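Local structure of type-iv like competence pilin ttha1218 (Thermus thermophilus, 5G25) at residues 40-54 and 64-78. The protein probably serves as a type IV pilin-like component of the DNA-uptake machinery of natural competence, this chain being its soluble part without the N-terminal segment. Sequence-based numbering, arbitrary orientation.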
ATOM      1  N   LEU A  40      -7.686 -12.339  -2.834  1.00 44.36           N
ATOM      2  CA  LEU A  40      -7.628 -11.702  -4.145  1.00 45.33           C
ATOM      3  C   LEU A  40      -7.440 -12.777  -5.214  1.00 51.30           C
ATOM      4  O   LEU A  40      -6.499 -13.578  -5.146  1.00 45.88           O
ATOM      5  CB  LEU A  40      -6.425 -10.774  -4.220  1.00 43.15           C
ATOM      6  CG  LEU A  40      -6.553  -9.468  -3.432  1.00 46.34           C
ATOM      7  CD1 LEU A  40      -5.225  -8.714  -3.427  1.00 45.73           C
ATOM      8  CD2 LEU A  40      -7.682  -8.630  -4.028  1.00 46.82           C
ATOM      9  N   GLY A  41      -8.316 -12.772  -6.211  1.00 50.44           N
ATOM     10  CA  GLY A  41      -8.264 -13.736  -7.295  1.00 57.35           C
ATOM     11  C   GLY A  41      -8.377 -15.171  -6.809  1.00 58.67           C
ATOM     12  O   GLY A  41      -7.770 -16.072  -7.374  1.00 58.91           O
ATOM     13  N   GLY A  42      -9.127 -15.375  -5.737  1.00 58.96           N
ATOM     14  CA  GLY A  42      -9.349 -16.711  -5.215  1.00 59.64           C
ATOM     15  C   GLY A  42      -8.288 -17.235  -4.262  1.00 56.83           C
ATOM     16  O   GLY A  42      -8.439 -18.329  -3.737  1.00 57.24           O
ATOM     17  N   LYS A  43      -7.230 -16.464  -4.019  1.00 53.03           N
ATOM     18  CA  LYS A  43      -6.148 -16.903  -3.136  1.00 51.47           C
ATOM     19  C   LYS A  43      -6.019 -16.022  -1.896  1.00 55.26           C
ATOM     20  O   LYS A  43      -6.370 -14.842  -1.919  1.00 54.01           O
ATOM     21  CB  LYS A  43      -4.820 -16.897  -3.890  1.00 60.77           C
ATOM     22  CG  LYS A  43      -4.815 -17.691  -5.186  1.00 78.25           C
ATOM     23  CD  LYS A  43      -5.231 -19.144  -4.980  1.00 91.16           C
ATOM     24  CE  LYS A  43      -5.013 -19.975  -6.241  1.00 97.52           C
ATOM     25  NZ  LYS A  43      -3.590 -19.953  -6.680  1.00 97.93           N
ATOM     26  N   GLN A  44      -5.476 -16.591  -0.822  1.00 51.70           N
ATOM     27  CA  GLN A  44      -5.224 -15.828   0.385  1.00 53.93           C
ATOM     28  C   GLN A  44      -3.968 -14.980   0.214  1.00 53.25           C
ATOM     29  O   GLN A  44      -2.961 -15.429  -0.333  1.00 52.39           O
ATOM     30  CB  GLN A  44      -5.072 -16.754   1.604  1.00 61.33           C
ATOM     31  CG  GLN A  44      -5.702 -16.197   2.879  1.00 69.94           C
ATOM     32  CD  GLN A  44      -7.206 -16.045   2.714  1.00 81.79           C
ATOM     33  OE1 GLN A  44      -7.836 -16.817   1.976  1.00 69.76           O
ATOM     34  NE2 GLN A  44      -7.788 -15.034   3.370  1.00 83.35           N
ATOM     35  N   GLY A  45      -4.018 -13.746   0.684  1.00 45.14           N
ATOM     36  CA  GLY A  45      -2.802 -12.969   0.765  1.00 39.90           C
ATOM     37  C   GLY A  45      -2.880 -11.936   1.845  1.00 36.69           C
ATOM     38  O   GLY A  45      -3.704 -12.013   2.729  1.00 41.56           O
ATOM     39  N   THR A  46      -2.047 -10.920   1.746  1.00 39.85           N
ATOM     40  CA  THR A  46      -1.963  -9.953   2.804  1.00 42.83           C
ATOM     41  C   THR A  46      -1.580  -8.579   2.254  1.00 42.86           C
ATOM     42  O   THR A  46      -0.893  -8.466   1.220  1.00 41.26           O
ATOM     43  CB  THR A  46      -0.933 -10.423   3.879  1.00 40.58           C
ATOM     44  OG1 THR A  46      -1.195  -9.775   5.130  1.00 48.92           O
ATOM     45  CG2 THR A  46       0.438 -10.134   3.488  1.00 35.08           C
ATOM     46  N   CYS A  47      -2.021  -7.551   2.967  1.00 43.79           N
ATOM     47  CA  CYS A  47      -1.689  -6.187   2.650  1.00 41.17           C
ATOM     48  C   CYS A  47      -1.094  -5.567   3.882  1.00 37.41           C
ATOM     49  O   CYS A  47      -1.701  -5.605   4.946  1.00 39.95           O
ATOM     50  CB  CYS A  47      -2.934  -5.390   2.260  1.00 43.72           C
ATOM     51  SG  CYS A  47      -2.544  -3.793   1.455  1.00 40.89           S
ATOM     52  N   THR A  48       0.073  -4.971   3.716  1.00 35.84           N
ATOM     53  CA  THR A  48       0.736  -4.225   4.767  1.00 39.37           C
ATOM     54  C   THR A  48       1.080  -2.818   4.248  1.00 40.60           C
ATOM     55  O   THR A  48       1.640  -2.670   3.156  1.00 41.64           O
ATOM     56  CB  THR A  48       2.078  -4.888   5.150  1.00 47.13           C
ATOM     57  OG1 THR A  48       1.893  -6.270   5.439  1.00 49.05           O
ATOM     58  CG2 THR A  48       2.686  -4.193   6.337  1.00 49.66           C
ATOM     59  N   ALA A  49       0.770  -1.818   5.070  1.00 37.32           N
ATOM     60  CA  ALA A  49       1.026  -0.423   4.803  1.00 43.95           C
ATOM     61  C   ALA A  49       1.939   0.164   5.872  1.00 41.40           C
ATOM     62  O   ALA A  49       1.558   0.296   7.020  1.00 45.59           O
ATOM     63  CB  ALA A  49      -0.284   0.356   4.761  1.00 42.03           C
ATOM     64  N   ILE A  50       3.133   0.567   5.469  1.00 48.19           N
ATOM     65  CA  ILE A  50       4.100   1.169   6.377  1.00 45.73           C
ATOM     66  C   ILE A  50       4.062   2.692   6.237  1.00 48.54           C
ATOM     67  O   ILE A  50       4.344   3.223   5.171  1.00 45.67           O
ATOM     68  CB  ILE A  50       5.514   0.655   6.036  1.00 50.63           C
ATOM     69  CG1 ILE A  50       5.593  -0.865   6.233  1.00 51.64           C
ATOM     70  CG2 ILE A  50       6.587   1.366   6.851  1.00 53.22           C
ATOM     71  CD1 ILE A  50       5.429  -1.661   4.955  1.00 59.19           C
ATOM     72  N   PRO A  51       3.758   3.409   7.324  1.00 50.16           N
ATOM     73  CA  PRO A  51       3.812   4.877   7.203  1.00 52.10           C
ATOM     74  C   PRO A  51       5.224   5.381   6.862  1.00 53.76           C
ATOM     75  O   PRO A  51       6.210   4.866   7.408  1.00 54.20           O
ATOM     76  CB  PRO A  51       3.397   5.357   8.595  1.00 55.57           C
ATOM     77  CG  PRO A  51       3.815   4.251   9.513  1.00 52.44           C
ATOM     78  CD  PRO A  51       3.604   2.975   8.724  1.00 50.22           C
ATOM     79  N   CYS A  52       5.309   6.351   5.950  1.00 50.77           N
ATOM     80  CA  CYS A  52       6.588   6.929   5.514  1.00 48.20           C
ATOM     81  C   CYS A  52       6.580   8.440   5.651  1.00 49.41           C
ATOM     82  O   CYS A  52       5.541   9.090   5.464  1.00 44.46           O
ATOM     83  CB  CYS A  52       6.894   6.614   4.057  1.00 51.97           C
ATOM     84  SG  CYS A  52       6.931   4.870   3.618  1.00 60.19           S
ATOM     85  N   ASN A  53       7.741   8.995   5.985  1.00 47.82           N
ATOM     86  CA  ASN A  53       7.925  10.420   5.859  1.00 54.82           C
ATOM     87  C   ASN A  53       8.358  10.748   4.443  1.00 49.92           C
ATOM     88  O   ASN A  53       8.874   9.893   3.704  1.00 48.65           O
ATOM     89  CB  ASN A  53       8.987  10.932   6.827  1.00 60.99           C
ATOM     90  CG  ASN A  53       8.726  12.360   7.273  1.00 60.84           C
ATOM     91  OD1 ASN A  53       7.905  13.095   6.697  1.00 54.84           O
ATOM     92  ND2 ASN A  53       9.414  12.757   8.326  1.00 63.65           N
ATOM     93  N   VAL A  54       8.158  12.005   4.077  1.00 52.11           N
ATOM     94  CA  VAL A  54       8.614  12.521   2.778  1.00 52.55           C
ATOM     95  C   VAL A  54       9.399  13.792   2.998  1.00 47.90           C
ATOM     96  O   VAL A  54       8.845  14.762   3.497  1.00 50.34           O
ATOM     97  CB  VAL A  54       7.413  12.831   1.861  1.00 48.93           C
ATOM     98  CG1 VAL A  54       7.863  13.591   0.619  1.00 56.89           C
ATOM     99  CG2 VAL A  54       6.705  11.536   1.480  1.00 44.59           C
ATOM    100  N   THR A  64       8.462   5.959   9.178  1.00 58.94           N
ATOM    101  CA  THR A  64       8.725   7.339   9.507  1.00 61.96           C
ATOM    102  C   THR A  64       9.125   7.454  10.955  1.00 71.55           C
ATOM    103  O   THR A  64       8.624   6.716  11.799  1.00 71.59           O
ATOM    104  CB  THR A  64       7.505   8.241   9.292  1.00 56.44           C
ATOM    105  OG1 THR A  64       7.877   9.590   9.585  1.00 59.38           O
ATOM    106  CG2 THR A  64       6.306   7.828  10.204  1.00 56.57           C
ATOM    107  N   ALA A  65      10.019   8.398  11.231  1.00 82.29           N
ATOM    108  CA  ALA A  65      10.302   8.817  12.593  1.00 86.62           C
ATOM    109  C   ALA A  65       9.365   9.960  13.018  1.00 92.83           C
ATOM    110  O   ALA A  65       9.377  10.366  14.179  1.00100.89           O
ATOM    111  CB  ALA A  65      11.751   9.250  12.712  1.00 87.11           C
ATOM    112  N   GLY A  66       8.560  10.481  12.088  1.00 83.64           N
ATOM    113  CA  GLY A  66       7.691  11.618  12.384  1.00 77.23           C
ATOM    114  C   GLY A  66       6.407  11.602  11.581  1.00 76.65           C
ATOM    115  O   GLY A  66       5.622  10.662  11.698  1.00 66.11           O
ATOM    116  N   ASP A  67       6.200  12.636  10.759  1.00 71.30           N
ATOM    117  CA  ASP A  67       4.958  12.790  10.004  1.00 70.68           C
ATOM    118  C   ASP A  67       4.753  11.639   9.044  1.00 64.66           C
ATOM    119  O   ASP A  67       5.709  11.068   8.515  1.00 67.81           O
ATOM    120  CB  ASP A  67       4.944  14.080   9.191  1.00 72.98           C
ATOM    121  CG  ASP A  67       5.213  15.294  10.029  1.00 84.13           C
ATOM    122  OD1 ASP A  67       4.443  15.534  10.987  1.00 89.73           O
ATOM    123  OD2 ASP A  67       6.197  16.004   9.726  1.00 89.25           O
ATOM    124  N   VAL A  68       3.488  11.307   8.829  1.00 58.43           N
ATOM    125  CA  VAL A  68       3.127  10.308   7.865  1.00 55.48           C
ATOM    126  C   VAL A  68       2.700  11.084   6.628  1.00 55.50           C
ATOM    127  O   VAL A  68       1.665  11.733   6.630  1.00 54.33           O
ATOM    128  CB  VAL A  68       2.006   9.402   8.406  1.00 55.69           C
ATOM    129  CG1 VAL A  68       1.569   8.395   7.360  1.00 51.11           C
ATOM    130  CG2 VAL A  68       2.479   8.677   9.660  1.00 60.36           C
ATOM    131  N   ARG A  69       3.535  11.070   5.595  1.00 51.77           N
ATOM    132  CA  ARG A  69       3.206  11.774   4.362  1.00 54.62           C
ATOM    133  C   ARG A  69       2.938  10.820   3.204  1.00 51.39           C
ATOM    134  O   ARG A  69       2.511  11.258   2.144  1.00 44.19           O
ATOM    135  CB  ARG A  69       4.293  12.791   3.996  1.00 56.18           C
ATOM    136  CG  ARG A  69       4.479  13.894   5.042  1.00 68.07           C
ATOM    137  CD  ARG A  69       4.403  15.300   4.449  1.00 77.04           C
ATOM    138  NE  ARG A  69       5.424  15.537   3.424  1.00 87.66           N
ATOM    139  CZ  ARG A  69       5.619  16.689   2.779  1.00 90.96           C
ATOM    140  NH1 ARG A  69       4.868  17.755   3.034  1.00 91.03           N
ATOM    141  NH2 ARG A  69       6.582  16.778   1.870  1.00 98.67           N
ATOM    142  N   ALA A  70       3.181   9.527   3.413  1.00 44.87           N
ATOM    143  CA  ALA A  70       2.941   8.532   2.390  1.00 45.66           C
ATOM    144  C   ALA A  70       2.944   7.171   3.044  1.00 43.81           C
ATOM    145  O   ALA A  70       3.375   7.045   4.186  1.00 44.79           O
ATOM    146  CB  ALA A  70       4.020   8.601   1.324  1.00 39.71           C
ATOM    147  N   PHE A  71       2.462   6.161   2.319  1.00 42.09           N
ATOM    148  CA  PHE A  71       2.531   4.773   2.786  1.00 47.11           C
ATOM    149  C   PHE A  71       3.252   3.940   1.753  1.00 46.31           C
ATOM    150  O   PHE A  71       2.962   4.038   0.567  1.00 41.50           O
ATOM    151  CB  PHE A  71       1.143   4.152   2.964  1.00 43.54           C
ATOM    152  CG  PHE A  71       0.353   4.734   4.084  1.00 48.58           C
ATOM    153  CD1 PHE A  71       0.587   4.315   5.401  1.00 45.57           C
ATOM    154  CD2 PHE A  71      -0.638   5.678   3.842  1.00 46.04           C
ATOM    155  CE1 PHE A  71      -0.133   4.846   6.442  1.00 46.57           C
ATOM    156  CE2 PHE A  71      -1.379   6.189   4.892  1.00 41.53           C
ATOM    157  CZ  PHE A  71      -1.109   5.790   6.189  1.00 47.04           C
ATOM    158  N   GLN A  72       4.164   3.097   2.229  1.00 42.96           N
ATOM    159  CA  GLN A  72       4.723   2.007   1.432  1.00 45.06           C
ATOM    160  C   GLN A  72       3.791   0.793   1.576  1.00 43.85           C
ATOM    161  O   GLN A  72       3.593   0.244   2.671  1.00 52.48           O
ATOM    162  CB  GLN A  72       6.141   1.694   1.914  1.00 44.28           C
ATOM    163  CG  GLN A  72       6.801   0.510   1.246  1.00 50.73           C
ATOM    164  CD  GLN A  72       7.976  -0.050   2.071  1.00 63.97           C
ATOM    165  OE1 GLN A  72       8.403   0.527   3.086  1.00 61.72           O
ATOM    166  NE2 GLN A  72       8.496  -1.182   1.634  1.00 70.75           N
ATOM    167  N   VAL A  73       3.186   0.401   0.471  1.00 47.58           N
ATOM    168  CA  VAL A  73       2.167  -0.624   0.485  1.00 44.43           C
ATOM    169  C   VAL A  73       2.751  -1.859  -0.164  1.00 44.49           C
ATOM    170  O   VAL A  73       3.274  -1.781  -1.277  1.00 38.94           O
ATOM    171  CB  VAL A  73       0.924  -0.152  -0.296  1.00 48.37           C
ATOM    172  CG1 VAL A  73      -0.176  -1.199  -0.253  1.00 43.69           C
ATOM    173  CG2 VAL A  73       0.411   1.166   0.257  1.00 46.39           C
ATOM    174  N   VAL A  74       2.703  -2.985   0.560  1.00 50.01           N
ATOM    175  CA  VAL A  74       3.135  -4.274   0.037  1.00 43.05           C
ATOM    176  C   VAL A  74       1.946  -5.247   0.037  1.00 46.78           C
ATOM    177  O   VAL A  74       1.411  -5.617   1.079  1.00 41.34           O
ATOM    178  CB  VAL A  74       4.296  -4.855   0.854  1.00 52.66           C
ATOM    179  CG1 VAL A  74       4.808  -6.142   0.225  1.00 50.52           C
ATOM    180  CG2 VAL A  74       5.421  -3.842   0.968  1.00 55.42           C
ATOM    181  N   LEU A  75       1.525  -5.632  -1.156  1.00 41.74           N
ATOM    182  CA  LEU A  75       0.483  -6.620  -1.352  1.00 47.84           C
ATOM    183  C   LEU A  75       1.172  -7.938  -1.717  1.00 49.33           C
ATOM    184  O   LEU A  75       2.034  -7.959  -2.611  1.00 49.10           O
ATOM    185  CB  LEU A  75      -0.416  -6.158  -2.507  1.00 47.72           C
ATOM    186  CG  LEU A  75      -1.919  -6.360  -2.492  1.00 54.81           C
ATOM    187  CD1 LEU A  75      -2.517  -6.093  -1.118  1.00 53.32           C
ATOM    188  CD2 LEU A  75      -2.533  -5.426  -3.538  1.00 50.31           C
ATOM    189  N   ARG A  76       0.804  -9.018  -1.022  1.00 48.61           N
ATOM    190  CA  ARG A  76       1.395 -10.352  -1.229  1.00 52.21           C
ATOM    191  C   ARG A  76       0.305 -11.392  -1.327  1.00 53.64           C
ATOM    192  O   ARG A  76      -0.534 -11.511  -0.440  1.00 59.84           O
ATOM    193  CB  ARG A  76       2.321 -10.748  -0.075  1.00 51.36           C
ATOM    194  CG  ARG A  76       3.649 -10.017  -0.075  1.00 62.59           C
ATOM    195  CD  ARG A  76       4.634 -10.565   0.959  1.00 65.76           C
ATOM    196  NE  ARG A  76       6.041 -10.385   0.561  1.00 66.95           N
ATOM    197  CZ  ARG A  76       6.893  -9.522   1.120  1.00 73.20           C
ATOM    198  NH1 ARG A  76       6.505  -8.726   2.132  1.00 82.80           N
ATOM    199  NH2 ARG A  76       8.152  -9.465   0.678  1.00 66.02           N
ATOM    200  N   VAL A  77       0.321 -12.140  -2.418  1.00 54.97           N
ATOM    201  CA  VAL A  77      -0.608 -13.235  -2.626  1.00 57.74           C
ATOM    202  C   VAL A  77       0.256 -14.418  -3.058  1.00 56.43           C
ATOM    203  O   VAL A  77       0.836 -14.413  -4.147  1.00 52.45           O
ATOM    204  CB  VAL A  77      -1.666 -12.881  -3.691  1.00 57.83           C
ATOM    205  CG1 VAL A  77      -2.646 -14.026  -3.866  1.00 56.59           C
ATOM    206  CG2 VAL A  77      -2.404 -11.609  -3.297  1.00 61.43           C
ATOM    207  N   GLU A  78       0.388 -15.396  -2.161  1.00 63.67           N
ATOM    208  CA  GLU A  78       1.293 -16.525  -2.362  1.00 55.75           C
ATOM    209  C   GLU A  78       2.698 -16.016  -2.637  1.00 46.97           C
ATOM    210  O   GLU A  78       3.204 -15.183  -1.891  1.00 55.83           O
ATOM    211  CB  GLU A  78       0.769 -17.459  -3.456  1.00 57.98           C
ATOM    212  CG  GLU A  78      -0.648 -17.949  -3.156  1.00 74.08           C
ATOM    213  CD  GLU A  78      -1.043 -19.206  -3.920  1.00 83.24           C
ATOM    214  OE1 GLU A  78      -0.251 -19.681  -4.764  1.00 91.39           O
ATOM    215  OE2 GLU A  78      -2.156 -19.721  -3.669  1.00 86.26           O
TER
HETATM  216  O   HOH W   1      -0.291 -15.689   0.585  1.00 51.50           O
HETATM  217  O   HOH W   2      11.580  10.423   9.471  1.00 63.11           O
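C47 and L75 sit opposite each other as a non-hydrogen-bonded pair where strand 43-54 runs antiparallel to strand 70-77. The sulfur of C47, anti to its own N (chi1 -166°), lies 3.5 Å from L75 CD1 and also meets V73 CG1; its disulfide to C34 ties strand 43-54 to the loop between helix 30-33 and strand 36-40. On that face V73 and V77 pack on helix 11-24, A49 and F71 on helix 30-33. A49 CB approaches F71 CD1 at 4.1 Å, and CD1 also meets P51 CA. At the type I' turn L40-K43, the L40 side chain crosses those of L75 and V77 at about a right angle, its CD1 4.0 Å from V77 CG2. K43, bent at chi2 and chi4, curls over E78 OE2, which its NZ meets at 3.3 Å in a weak salt bridge.

On the other face I50 and Q72 lie side by side, pointing the same way. Q72, extended with chi1 175°, carries OE1 to within 4.1 Å of I50 CD1, and its CB touches C52 SG at 3.7 Å.

Between the faces, paired backbone bonds run from T46-R76 to C52-A70, where a classic beta bulge interrupts them: C52 O accepts from both R69 N (2.8 Å) and A70 N. Past it, V54 CB lies at the edge of the R69 guanidinium, in its plane. T64 OG1 accepts from G66 N in an ST turn and donates to D67 O, fixing the hydroxyl beside N53 CB (3.3 Å).

The chemistry is thus two-sided: an apolar face seals onto the helices, the opposite face mixes polar and apolar groups, and disulfides to C34 and C62 link strand 43-54 covalently to neighbouring parts of the chain.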